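Local structure of probable methyltransferase (Bordetella pertussis, 3KTY) at residues Pro18-Pro21 with Gly22-Gly25; Pro44-Pro47 with Asp48-Ala51; Ala27-Ala30 with Ile31-Gly35; Gly61-Asp64 with Val65-Ala69; Ala70-Thr74 with Leu75-Leu79. The protein probably acts as an S-adenosylmethionine-dependent RNA methyltransferase of the TrmH (SpoU) family, of which this chain holds the SPOUT-type methylase domain. One frame throughout, in Å; residues are numbered along the deposited sequence.

Contact 1: residues Pro18-Pro21 with Gly22-Gly25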
loop_
_atom_site.group_PDB
_atom_site.type_symbol
_atom_site.label_atom_id
_atom_site.label_comp_id
_atom_site.label_asym_id
_atom_site.label_seq_id
_atom_site.Cartn_x
_atom_site.Cartn_y
_atom_site.Cartn_z
ATOM N N PRO A 18 -12.597 -12.979 8.441
ATOM C CA PRO A 18 -11.580 -12.266 9.218
ATOM C C PRO A 18 -11.422 -12.942 10.551
ATOM O O PRO A 18 -12.402 -13.206 11.224
ATOM C CB PRO A 18 -12.200 -10.878 9.435
ATOM C CG PRO A 18 -13.657 -11.044 9.118
ATOM C CD PRO A 18 -13.656 -12.062 8.014
ATOM N N SER A 19 -10.183 -13.200 10.919
ATOM C CA SER A 19 -9.867 -13.965 12.113
ATOM C C SER A 19 -9.339 -13.038 13.203
ATOM O O SER A 19 -9.608 -13.255 14.381
ATOM C CB SER A 19 -8.836 -15.038 11.762
ATOM O OG SER A 19 -8.407 -15.722 12.907
ATOM N N HIS A 20 -8.608 -11.995 12.794
ATOM C CA HIS A 20 -7.944 -11.063 13.715
ATOM C C HIS A 20 -8.624 -9.683 13.736
ATOM O O HIS A 20 -8.638 -8.995 12.727
ATOM C CB HIS A 20 -6.483 -10.891 13.290
ATOM C CG HIS A 20 -5.723 -12.180 13.165
ATOM N ND1 HIS A 20 -5.215 -12.857 14.256
ATOM C CD2 HIS A 20 -5.357 -12.898 12.075
ATOM C CE1 HIS A 20 -4.585 -13.945 13.844
ATOM N NE2 HIS A 20 -4.659 -13.995 12.525
ATOM N N PRO A 21 -9.193 -9.274 14.889
ATOM C CA PRO A 21 -9.923 -7.999 15.015
ATOM C C PRO A 21 -9.101 -6.749 14.691
ATOM O O PRO A 21 -9.640 -5.791 14.140
ATOM C CB PRO A 21 -10.361 -7.981 16.479
ATOM C CG PRO A 21 -10.457 -9.401 16.857
ATOM C CD PRO A 21 -9.330 -10.096 16.091
ATOM N N GLY A 22 -7.811 -6.759 15.011
ATOM C CA GLY A 22 -6.954 -5.651 14.634
ATOM C C GLY A 22 -6.862 -5.430 13.138
ATOM O O GLY A 22 -6.845 -4.286 12.691
ATOM N N ASN A 23 -6.774 -6.520 12.372
ATOM C CA ASN A 23 -6.838 -6.460 10.913
ATOM C C ASN A 23 -8.110 -5.768 10.411
ATOM O O ASN A 23 -8.095 -5.093 9.372
ATOM C CB ASN A 23 -6.781 -7.856 10.276
ATOM C CG ASN A 23 -5.389 -8.487 10.296
ATOM O OD1 ASN A 23 -4.371 -7.826 10.056
ATOM N ND2 ASN A 23 -5.351 -9.798 10.533
ATOM N N VAL A 24 -9.212 -5.942 11.132
ATOM C CA VAL A 24 -10.484 -5.347 10.714
ATOM C C VAL A 24 -10.459 -3.861 10.900
ATOM O O VAL A 24 -10.968 -3.126 10.048
ATOM C CB VAL A 24 -11.668 -5.849 11.544
ATOM C CG1 VAL A 24 -12.893 -5.043 11.218
ATOM C CG2 VAL A 24 -11.895 -7.332 11.312
ATOM N N GLY A 25 -9.889 -3.413 12.026
ATOM C CA GLY A 25 -9.627 -1.995 12.239
ATOM C C GLY A 25 -8.649 -1.396 11.225
ATOM O O GLY A 25 -8.878 -0.321 10.687
HETATM O O HOH W 1 -8.130 -11.392 9.606
#
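The first turn of helix 21-33 begins where His20 and Pro21 meet Asn23, Val24 and Gly25, directly behind the loop that leaves strand 11-16. The sequence Asn23-Val24-Gly25 matches the Asn-X-Gly of the first SpoU sequence motif, consistent with a place near the functional part of the domain. Proline at the opening of a helix is well suited to its site, since the amide hydrogen it lacks would have no helical acceptor. What it supplies is its carbonyl: Pro21 O takes the amide of Gly25 at 3.2 Å in a nearly straight bond, and a weaker one from Val24 N at 3.0 Å. His20 O accepts weakly from that same Val24 amide, at 3.5 Å. Outside the backbone, the CG atoms of His20 and Asn23 each stand anti to their own carbonyl carbon (chi1 -54° and -75°), which sets the two side chains alongside each other, pointing the same way, with ring and amide planes almost perpendicular (84°). The amide nitrogen Asn23 ND2 lies 3.2 Å from His20 CB and meets the ring obliquely, 3.5 Å from His20 CD2. A water accepts from Ser19 N at 3.0 Å and, weakly, from Asn23 ND2, so it bridges the loop to the helix; Asn23 OD1 is held separately by Asn156. Deeper in, Val24 CG2 lies against Pro18 CB at 4.0 Å. Beyond the turn, Pro18 packs on Pro44 and Val24 on Thr50, both in the loop after strand 39-42, while Glu54 of helix 53-59 accepts weakly from Gly22 N.

Contact 2: residues Pro44-Pro47 with Asp48-Ala51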
loop_
_atom_site.group_PDB
_atom_site.type_symbol
_atom_site.label_atom_id
_atom_site.label_comp_id
_atom_site.label_asym_id
_atom_site.label_seq_id
_atom_site.Cartn_x
_atom_site.Cartn_y
_atom_site.Cartn_z
ATOM N N PRO A 44 -17.298 -13.687 10.125
ATOM C CA PRO A 44 -16.119 -13.422 10.952
ATOM C C PRO A 44 -16.037 -14.454 12.060
ATOM O O PRO A 44 -17.050 -15.102 12.375
ATOM C CB PRO A 44 -16.397 -12.038 11.524
ATOM C CG PRO A 44 -17.915 -11.910 11.428
ATOM C CD PRO A 44 -18.279 -12.596 10.166
ATOM N N ARG A 45 -14.849 -14.633 12.632
ATOM C CA ARG A 45 -14.690 -15.612 13.700
ATOM C C ARG A 45 -15.634 -15.345 14.872
ATOM O O ARG A 45 -16.162 -16.278 15.506
ATOM C CB ARG A 45 -13.261 -15.607 14.231
ATOM C CG ARG A 45 -13.091 -16.670 15.329
ATOM C CD ARG A 45 -11.711 -16.729 15.868
ATOM N NE ARG A 45 -11.509 -17.850 16.793
ATOM C CZ ARG A 45 -10.469 -17.914 17.606
ATOM N NH1 ARG A 45 -10.301 -18.932 18.437
ATOM N NH2 ARG A 45 -9.593 -16.920 17.575
ATOM N N PHE A 46 -15.787 -14.064 15.202
ATOM C CA PHE A 46 -16.585 -13.640 16.350
ATOM C C PHE A 46 -17.734 -12.716 16.002
ATOM O O PHE A 46 -17.615 -11.867 15.133
ATOM C CB PHE A 46 -15.708 -12.927 17.344
ATOM C CG PHE A 46 -14.705 -13.822 17.979
ATOM C CD1 PHE A 46 -13.410 -13.405 18.175
ATOM C CD2 PHE A 46 -15.062 -15.109 18.345
ATOM C CE1 PHE A 46 -12.495 -14.244 18.758
ATOM C CE2 PHE A 46 -14.156 -15.959 18.925
ATOM C CZ PHE A 46 -12.868 -15.528 19.137
ATOM N N PRO A 47 -18.856 -12.870 16.705
ATOM C CA PRO A 47 -19.871 -11.833 16.550
ATOM C C PRO A 47 -19.393 -10.541 17.231
ATOM O O PRO A 47 -18.742 -10.574 18.293
ATOM C CB PRO A 47 -21.094 -12.429 17.271
ATOM C CG PRO A 47 -20.801 -13.893 17.401
ATOM C CD PRO A 47 -19.318 -13.962 17.573
ATOM N N ASP A 48 -19.714 -9.410 16.611
ATOM C CA ASP A 48 -19.325 -8.105 17.141
ATOM C C ASP A 48 -17.820 -7.896 17.038
ATOM O O ASP A 48 -17.228 -7.196 17.849
ATOM C CB ASP A 48 -19.824 -7.935 18.581
ATOM C CG ASP A 48 -21.355 -7.921 18.667
ATOM O OD1 ASP A 48 -21.977 -7.077 17.975
ATOM O OD2 ASP A 48 -21.937 -8.752 19.412
HETATM N N MSE A 49 -17.224 -8.543 16.037
HETATM C CA MSE A 49 -15.856 -8.290 15.603
HETATM C C MSE A 49 -15.513 -6.819 15.533
HETATM O O MSE A 49 -14.454 -6.413 15.985
HETATM C CB MSE A 49 -15.679 -8.825 14.189
HETATM C CG MSE A 49 -15.407 -10.282 14.122
HETATM SE SE MSE A 49 -13.497 -10.520 14.225
HETATM C CE MSE A 49 -13.415 -12.416 14.683
ATOM N N THR A 50 -16.383 -6.025 14.908
ATOM C CA THR A 50 -16.084 -4.616 14.678
ATOM C C THR A 50 -16.223 -3.803 15.975
ATOM O O THR A 50 -15.842 -2.624 16.039
ATOM C CB THR A 50 -16.975 -4.029 13.560
ATOM O OG1 THR A 50 -18.346 -4.019 13.977
ATOM C CG2 THR A 50 -16.849 -4.847 12.292
ATOM N N ALA A 51 -16.764 -4.435 17.016
ATOM C CA ALA A 51 -16.808 -3.784 18.306
ATOM C C ALA A 51 -15.624 -4.172 19.209
ATOM O O ALA A 51 -15.371 -3.504 20.217
ATOM C CB ALA A 51 -18.151 -4.025 18.994
#
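Met49, a selenomethionine, runs its side chain back alongside Pro44, Arg45 and Phe46, across a type II beta turn that runs from Phe46 to Met49. Asp48 holds the third position of the turn with a positive phi (69°), as is usual for this turn type, and the closing bond from Met49 N to Phe46 O is weak at 3.5 Å. Besides this weak bond, the Met49 side chain packs against three residues of 44-47. Its CG is anti to the carbonyl carbon, and the chain bends at chi2 (-89°), which turns the selenium and methyl toward the start of the loop. Along this path Met49 CG passes 3.3 Å from Pro44 CB, the two side chains lying at a slant to one another. The terminal methyl, Met49 CE, touches both Arg45 CB, at a very short 3.2 Å, and Phe46 CB, at 3.5 Å, and it approaches the aromatic ring obliquely. That ring is in turn paired with the extended arginine, whose CG stands over the centre of one ring face, while Phe46 CZ lies over one face of the guanidinium, toward its rim. The loop joins strand 39-42 to helix 53-59, and Met49 also rests on Leu41 of that strand. Past the turn the chain coils on in helical fashion, and the amide of Ala51 donates to Asp48 O at 2.9 Å.

Contact 3: residues Ala27-Ala30 with Ile31-Gly35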
loop_
_atom_site.group_PDB
_atom_site.type_symbol
_atom_site.label_atom_id
_atom_site.label_comp_id
_atom_site.label_asym_id
_atom_site.label_seq_id
_atom_site.Cartn_x
_atom_site.Cartn_y
_atom_site.Cartn_z
ATOM N N ALA A 27 -8.014 -2.497 8.318
ATOM C CA ALA A 27 -8.803 -2.541 7.107
ATOM C C ALA A 27 -9.634 -1.270 6.935
ATOM O O ALA A 27 -9.674 -0.686 5.856
ATOM C CB ALA A 27 -9.722 -3.828 7.068
ATOM N N ALA A 28 -10.290 -0.839 7.999
ATOM C CA ALA A 28 -11.169 0.314 7.889
ATOM C C ALA A 28 -10.387 1.587 7.628
ATOM O O ALA A 28 -10.829 2.445 6.856
ATOM C CB ALA A 28 -12.013 0.463 9.176
ATOM N N ARG A 29 -9.229 1.696 8.296
ATOM C CA ARG A 29 -8.367 2.869 8.215
ATOM C C ARG A 29 -7.740 2.872 6.838
ATOM O O ARG A 29 -7.797 3.868 6.104
ATOM C CB ARG A 29 -7.288 2.851 9.313
ATOM C CG ARG A 29 -6.538 4.160 9.428
ATOM C CD ARG A 29 -5.343 4.158 10.418
ATOM N NE ARG A 29 -4.112 4.548 9.723
ATOM C CZ ARG A 29 -3.841 5.778 9.272
ATOM N NH1 ARG A 29 -2.703 6.014 8.623
ATOM N NH2 ARG A 29 -4.700 6.779 9.460
ATOM N N ALA A 30 -7.147 1.749 6.469
ATOM C CA ALA A 30 -6.674 1.610 5.083
ATOM C C ALA A 30 -7.677 2.158 4.048
ATOM O O ALA A 30 -7.327 3.028 3.260
ATOM C CB ALA A 30 -6.358 0.154 4.775
ATOM N N ILE A 31 -8.919 1.668 4.020
ATOM C CA ILE A 31 -9.803 2.159 2.950
ATOM C C ILE A 31 -10.218 3.610 3.105
ATOM O O ILE A 31 -10.378 4.337 2.134
ATOM C CB ILE A 31 -11.031 1.247 2.627
ATOM C CG1 ILE A 31 -11.992 1.152 3.809
ATOM C CG2 ILE A 31 -10.576 -0.142 2.159
ATOM C CD1 ILE A 31 -13.253 0.400 3.447
ATOM N N LYS A 32 -10.382 4.054 4.333
ATOM C CA LYS A 32 -10.719 5.437 4.485
ATOM C C LYS A 32 -9.630 6.333 3.912
ATOM O O LYS A 32 -9.947 7.343 3.296
ATOM C CB LYS A 32 -10.989 5.797 5.942
ATOM C CG LYS A 32 -11.749 7.086 6.050
ATOM C CD LYS A 32 -12.108 7.381 7.480
ATOM C CE LYS A 32 -13.091 8.547 7.565
ATOM N NZ LYS A 32 -12.867 9.306 8.825
ATOM N N THR A 33 -8.355 5.991 4.138
ATOM C CA THR A 33 -7.277 6.843 3.641
ATOM C C THR A 33 -7.299 6.996 2.126
ATOM O O THR A 33 -6.739 7.947 1.591
ATOM C CB THR A 33 -5.843 6.384 4.065
ATOM O OG1 THR A 33 -5.475 5.178 3.375
ATOM C CG2 THR A 33 -5.777 6.167 5.532
HETATM N N MSE A 34 -7.893 6.026 1.449
HETATM C CA MSE A 34 -8.057 6.039 0.007
HETATM C C MSE A 34 -9.389 6.648 -0.416
HETATM O O MSE A 34 -9.709 6.698 -1.588
HETATM C CB MSE A 34 -7.903 4.606 -0.562
HETATM C CG MSE A 34 -6.449 4.009 -0.352
HETATM SE SE MSE A 34 -5.038 5.257 -1.027
HETATM C CE MSE A 34 -3.667 4.918 0.324
ATOM N N GLY A 35 -10.177 7.101 0.542
ATOM C CA GLY A 35 -11.445 7.715 0.214
ATOM C C GLY A 35 -12.645 6.775 0.213
ATOM O O GLY A 35 -13.727 7.193 -0.145
#
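Arg29 and Thr33 meet one turn apart, their side chains crossing at a slant, near the end of helix 21-33, the crossover helix of the beta-alpha-beta unit formed with strands 11-16 and 39-42. Three backbone bonds run up the turn: Ile31 N to Ala27 O (3.1 Å), Lys32 N to Ala28 O (3.0 Å) and Thr33 N to Arg29 O (2.9 Å). Ala30 O is served by a side chain. With chi1 at 71°, Thr33 OG1 sits between its own backbone N and carbonyl carbon and donates back to Ala30 O at 2.8 Å. The same rotation sends Thr33 CG2 toward the arginine, where it lies over one guanidinium face, 4.1 Å from Arg29 NH2; the arginine is poorly ordered, so this packing is approximate. Gly35, with positive phi, closes the helix in a Schellman motif; its amide reaches Lys32 O at 2.8 Å, while Met34 N binds Ile31 O weakly. Lys32 NZ donates to Gly61 O and makes a long, weak ion pair with Asp64, and Arg29 NH1 bonds Gln159 of the second subunit. Tyr152 of that subunit packs on both Arg29 and Thr33. Inward, Ile31 lies on Phe13 and Val65. The threonine hydroxyl thus gives its proton to Ala30 O within the helix, whereas other polar groups of this helix end bond partly to the second subunit, among them Lys32 O, which accepts weakly from Asn149 of that subunit.

Contact 4: residues Gly61-Asp64 with Val65-Ala69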
loop_
_atom_site.group_PDB
_atom_site.type_symbol
_atom_site.label_atom_id
_atom_site.label_comp_id
_atom_site.label_asym_id
_atom_site.label_seq_id
_atom_site.Cartn_x
_atom_site.Cartn_y
_atom_site.Cartn_z
ATOM N N GLY A 61 -9.483 7.235 13.744
ATOM C CA GLY A 61 -9.729 8.090 12.594
ATOM C C GLY A 61 -10.850 7.557 11.702
ATOM O O GLY A 61 -11.660 8.316 11.177
ATOM N N ALA A 62 -10.884 6.244 11.527
ATOM C CA ALA A 62 -11.862 5.581 10.661
ATOM C C ALA A 62 -12.893 4.786 11.476
ATOM O O ALA A 62 -13.405 3.758 11.033
ATOM C CB ALA A 62 -11.150 4.668 9.686
ATOM N N LEU A 63 -13.193 5.263 12.675
ATOM C CA LEU A 63 -14.124 4.553 13.548
ATOM C C LEU A 63 -15.531 4.473 12.967
ATOM O O LEU A 63 -16.249 3.499 13.202
ATOM C CB LEU A 63 -14.172 5.199 14.915
ATOM C CG LEU A 63 -13.749 4.148 15.927
ATOM C CD1 LEU A 63 -13.158 4.788 17.204
ATOM C CD2 LEU A 63 -14.936 3.207 16.227
ATOM N N ASP A 64 -15.905 5.519 12.235
ATOM C CA ASP A 64 -17.147 5.563 11.481
ATOM C C ASP A 64 -17.255 4.463 10.408
ATOM O O ASP A 64 -18.297 3.865 10.246
ATOM C CB ASP A 64 -17.317 6.958 10.843
ATOM C CG ASP A 64 -16.206 7.294 9.822
ATOM O OD1 ASP A 64 -16.406 8.245 9.011
ATOM O OD2 ASP A 64 -15.149 6.606 9.821
ATOM N N VAL A 65 -16.187 4.212 9.662
ATOM C CA VAL A 65 -16.230 3.199 8.622
ATOM C C VAL A 65 -16.444 1.865 9.308
ATOM O O VAL A 65 -17.165 0.981 8.808
ATOM C CB VAL A 65 -14.908 3.193 7.799
ATOM C CG1 VAL A 65 -14.729 1.912 6.988
ATOM C CG2 VAL A 65 -14.857 4.387 6.892
ATOM N N LEU A 66 -15.815 1.757 10.469
ATOM C CA LEU A 66 -15.772 0.555 11.268
ATOM C C LEU A 66 -17.124 0.251 11.890
ATOM O O LEU A 66 -17.552 -0.885 11.901
ATOM C CB LEU A 66 -14.755 0.726 12.377
ATOM C CG LEU A 66 -14.615 -0.535 13.219
ATOM C CD1 LEU A 66 -14.091 -1.727 12.400
ATOM C CD2 LEU A 66 -13.726 -0.265 14.458
ATOM N N GLU A 67 -17.785 1.278 12.407
ATOM C CA GLU A 67 -19.127 1.143 12.953
ATOM C C GLU A 67 -20.092 0.681 11.880
ATOM O O GLU A 67 -20.763 -0.323 12.046
ATOM C CB GLU A 67 -19.616 2.473 13.507
ATOM C CG GLU A 67 -19.195 2.754 14.912
ATOM C CD GLU A 67 -19.148 4.246 15.217
ATOM O OE1 GLU A 67 -19.211 5.059 14.259
ATOM O OE2 GLU A 67 -19.035 4.605 16.413
ATOM N N ARG A 68 -20.144 1.418 10.776
ATOM C CA ARG A 68 -21.074 1.135 9.685
ATOM C C ARG A 68 -20.836 -0.157 8.921
ATOM O O ARG A 68 -21.630 -0.499 8.059
ATOM C CB ARG A 68 -21.093 2.293 8.677
ATOM C CG ARG A 68 -21.653 3.605 9.258
ATOM C CD ARG A 68 -21.713 4.720 8.202
ATOM N NE ARG A 68 -20.383 5.191 7.779
ATOM C CZ ARG A 68 -19.689 4.764 6.715
ATOM N NH1 ARG A 68 -18.500 5.304 6.471
ATOM N NH2 ARG A 68 -20.161 3.818 5.898
ATOM N N ALA A 69 -19.733 -0.853 9.187
ATOM C CA ALA A 69 -19.418 -2.090 8.461
ATOM C C ALA A 69 -20.540 -3.132 8.600
ATOM O O ALA A 69 -21.024 -3.404 9.690
ATOM C CB ALA A 69 -18.137 -2.674 8.968
#
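Arg68 folds back over the carbonyl of Asp64, four residues earlier. Starting at the backbone, Arg68 N donates to Asp64 O at 3.1 Å, with the hydrogen aimed squarely at the oxygen (173°). From there the side chain stays close to that oxygen: Arg68 CB is 3.6 Å from Asp64 O and CG 3.5 Å. Arg68 CD moves off to 4.1 Å from Asp64 O before a bend at chi3 (-69°) brings NE back near the carbonyl, at a poor angle for bonding, and the guanidinium lays one face across Asp64 O. The tip goes elsewhere: NH2 donates to Gly37 O and makes a long, weak ion pair with Glu38. The carboxylate of Asp64 is near but does not form a salt bridge, with OD1 4.4 Å from Arg68 NH1. Its other oxygen, Asp64 OD2, receives a weak bond, doubtfully short at 2.6 Å, from the next amide, Val65 N, and makes a long, weak ion pair with Lys32. Ala62 stands at the N-cap; its carbonyl accepts from Leu66 N (3.2 Å) and weakly from Val65 N. Leu63 O takes Glu67 N, and on the apolar side Leu63 CD2 meets Leu66 CD2 at a slant. Val65 and Leu66 face helix 21-33, while Leu63 and Leu66 also pack on Val56 of helix 53-59. This is the short amphipathic helix of an alpha-beta-alpha sandwich, lying in a helical layer just before strand 70-72.

Contact 5: residues Ala70-Thr74 with Leu75-Leu79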
loop_
_atom_site.group_PDB
_atom_site.type_symbol
_atom_site.label_atom_id
_atom_site.label_comp_id
_atom_site.label_asym_id
_atom_site.label_seq_id
_atom_site.Cartn_x
_atom_site.Cartn_y
_atom_site.Cartn_z
ATOM N N ALA A 70 -20.923 -3.727 7.488
ATOM C CA ALA A 70 -21.973 -4.716 7.473
ATOM C C ALA A 70 -21.356 -6.093 7.712
ATOM O O ALA A 70 -20.279 -6.375 7.203
ATOM C CB ALA A 70 -22.677 -4.660 6.107
ATOM N N VAL A 71 -22.022 -6.944 8.499
ATOM C CA VAL A 71 -21.562 -8.317 8.694
ATOM C C VAL A 71 -22.629 -9.294 8.197
ATOM O O VAL A 71 -23.750 -9.250 8.688
ATOM C CB VAL A 71 -21.323 -8.673 10.207
ATOM C CG1 VAL A 71 -20.812 -10.102 10.361
ATOM C CG2 VAL A 71 -20.385 -7.722 10.856
ATOM N N HIS A 72 -22.250 -10.207 7.304
ATOM C CA HIS A 72 -23.102 -11.285 6.839
ATOM C C HIS A 72 -22.463 -12.602 7.138
ATOM O O HIS A 72 -21.283 -12.654 7.378
ATOM C CB HIS A 72 -23.282 -11.169 5.363
ATOM C CG HIS A 72 -23.721 -9.812 4.944
ATOM N ND1 HIS A 72 -24.951 -9.299 5.306
ATOM C CD2 HIS A 72 -23.097 -8.844 4.237
ATOM C CE1 HIS A 72 -25.079 -8.083 4.806
ATOM N NE2 HIS A 72 -23.954 -7.774 4.167
ATOM N N ASP A 73 -23.255 -13.664 7.146
ATOM C CA ASP A 73 -22.720 -14.997 7.320
ATOM C C ASP A 73 -22.250 -15.595 6.009
ATOM O O ASP A 73 -21.451 -16.539 5.993
ATOM C CB ASP A 73 -23.778 -15.921 7.924
ATOM C CG ASP A 73 -24.128 -15.570 9.378
ATOM O OD1 ASP A 73 -23.344 -14.857 10.044
ATOM O OD2 ASP A 73 -25.199 -16.014 9.856
ATOM N N THR A 74 -22.725 -15.054 4.896
ATOM C CA THR A 74 -22.408 -15.672 3.624
ATOM C C THR A 74 -21.938 -14.651 2.574
ATOM O O THR A 74 -22.298 -13.476 2.624
ATOM C CB THR A 74 -23.650 -16.383 3.063
ATOM O OG1 THR A 74 -24.579 -15.398 2.569
ATOM C CG2 THR A 74 -24.330 -17.302 4.146
ATOM N N LEU A 75 -21.181 -15.126 1.589
ATOM C CA LEU A 75 -20.645 -14.242 0.572
ATOM C C LEU A 75 -21.794 -13.912 -0.399
ATOM O O LEU A 75 -21.935 -12.791 -0.922
ATOM C CB LEU A 75 -19.423 -14.885 -0.115
ATOM C CG LEU A 75 -18.674 -14.033 -1.179
ATOM C CD1 LEU A 75 -18.149 -12.677 -0.673
ATOM C CD2 LEU A 75 -17.536 -14.792 -1.832
ATOM N N GLU A 76 -22.652 -14.887 -0.605
ATOM C CA GLU A 76 -23.878 -14.652 -1.368
ATOM C C GLU A 76 -24.606 -13.386 -0.921
ATOM O O GLU A 76 -24.910 -12.532 -1.748
ATOM C CB GLU A 76 -24.811 -15.872 -1.277
ATOM C CG GLU A 76 -24.333 -17.071 -2.094
ATOM C CD GLU A 76 -23.450 -18.054 -1.315
ATOM O OE1 GLU A 76 -22.918 -17.682 -0.242
ATOM O OE2 GLU A 76 -23.293 -19.209 -1.783
ATOM N N GLU A 77 -24.924 -13.283 0.371
ATOM C CA GLU A 77 -25.530 -12.071 0.909
ATOM C C GLU A 77 -24.728 -10.791 0.565
ATOM O O GLU A 77 -25.291 -9.766 0.106
ATOM C CB GLU A 77 -25.670 -12.191 2.418
ATOM C CG GLU A 77 -26.493 -11.051 3.044
ATOM C CD GLU A 77 -28.015 -11.127 2.650
ATOM O OE1 GLU A 77 -28.443 -12.094 1.968
ATOM O OE2 GLU A 77 -28.788 -10.232 3.046
ATOM N N ALA A 78 -23.406 -10.856 0.783
ATOM C CA ALA A 78 -22.518 -9.703 0.523
ATOM C C ALA A 78 -22.459 -9.308 -0.975
ATOM O O ALA A 78 -22.376 -8.127 -1.329
ATOM C CB ALA A 78 -21.142 -9.933 1.101
ATOM N N LEU A 79 -22.573 -10.301 -1.842
ATOM C CA LEU A 79 -22.621 -10.060 -3.286
ATOM C C LEU A 79 -23.981 -9.691 -3.876
ATOM O O LEU A 79 -24.054 -9.193 -5.013
ATOM C CB LEU A 79 -22.035 -11.248 -4.044
ATOM C CG LEU A 79 -20.566 -11.403 -3.652
ATOM C CD1 LEU A 79 -19.846 -12.464 -4.430
ATOM C CD2 LEU A 79 -19.881 -10.061 -3.819
#
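A chi1 of -52° stands the ring of His72 anti to its own carbonyl carbon and brings it against Glu77. The side chains then cross at about a right angle, with Glu77 CG over one face of the imidazole, 3.3 Å from His72 ND1 and 3.6 Å from His72 CG. Thus the aliphatic part of the glutamate, not its carboxylate, covers the ring. Ala78 adds its methyl obliquely, with Ala78 CB 3.9 Å from His72 CD2. A second torsion sets the cap. In Thr74, chi1 of 74° places the hydroxyl between its own backbone N and carbonyl carbon, facing Glu77 N, from which Thr74 OG1 accepts at 3.1 Å with little bend (167°). The carbonyl Thr74 O takes Ala78 N more weakly, at 3.4 Å. Glu76 OE1 stays beside Thr74 CB without reaching the hydroxyl. Behind these groups, backbone bonds hold Ala70 and His72 to strand 39-42, and Leu75 and Ala78 lie on Ile14 of strand 11-16. The arrangement is a threonine N-cap at a strand-to-helix junction, leading from the outermost strand 70-72 of the parallel sheet into a helix of the sandwich.

In the fold
Contacts 1 and 3 share helix 21-33, yet differ in character: contact 1, partly buried, opens it with proline and a water, whereas contact 3, buried, closes it against the second subunit. Contact 4, also partly buried, lies alongside both. It receives Lys32 from contact 3 through Gly61 O and touches contact 1 by leucine on valine. Contact 2 is a surface turn held mainly by apolar side chains; it joins contact 1 through a probable bond from Arg45 N to Pro18 O. Contact 5, partly buried at the sheet edge and capped by a hydroxyl, follows contact 4 directly in the chain and reaches contact 2 where Val71 meets Pro44.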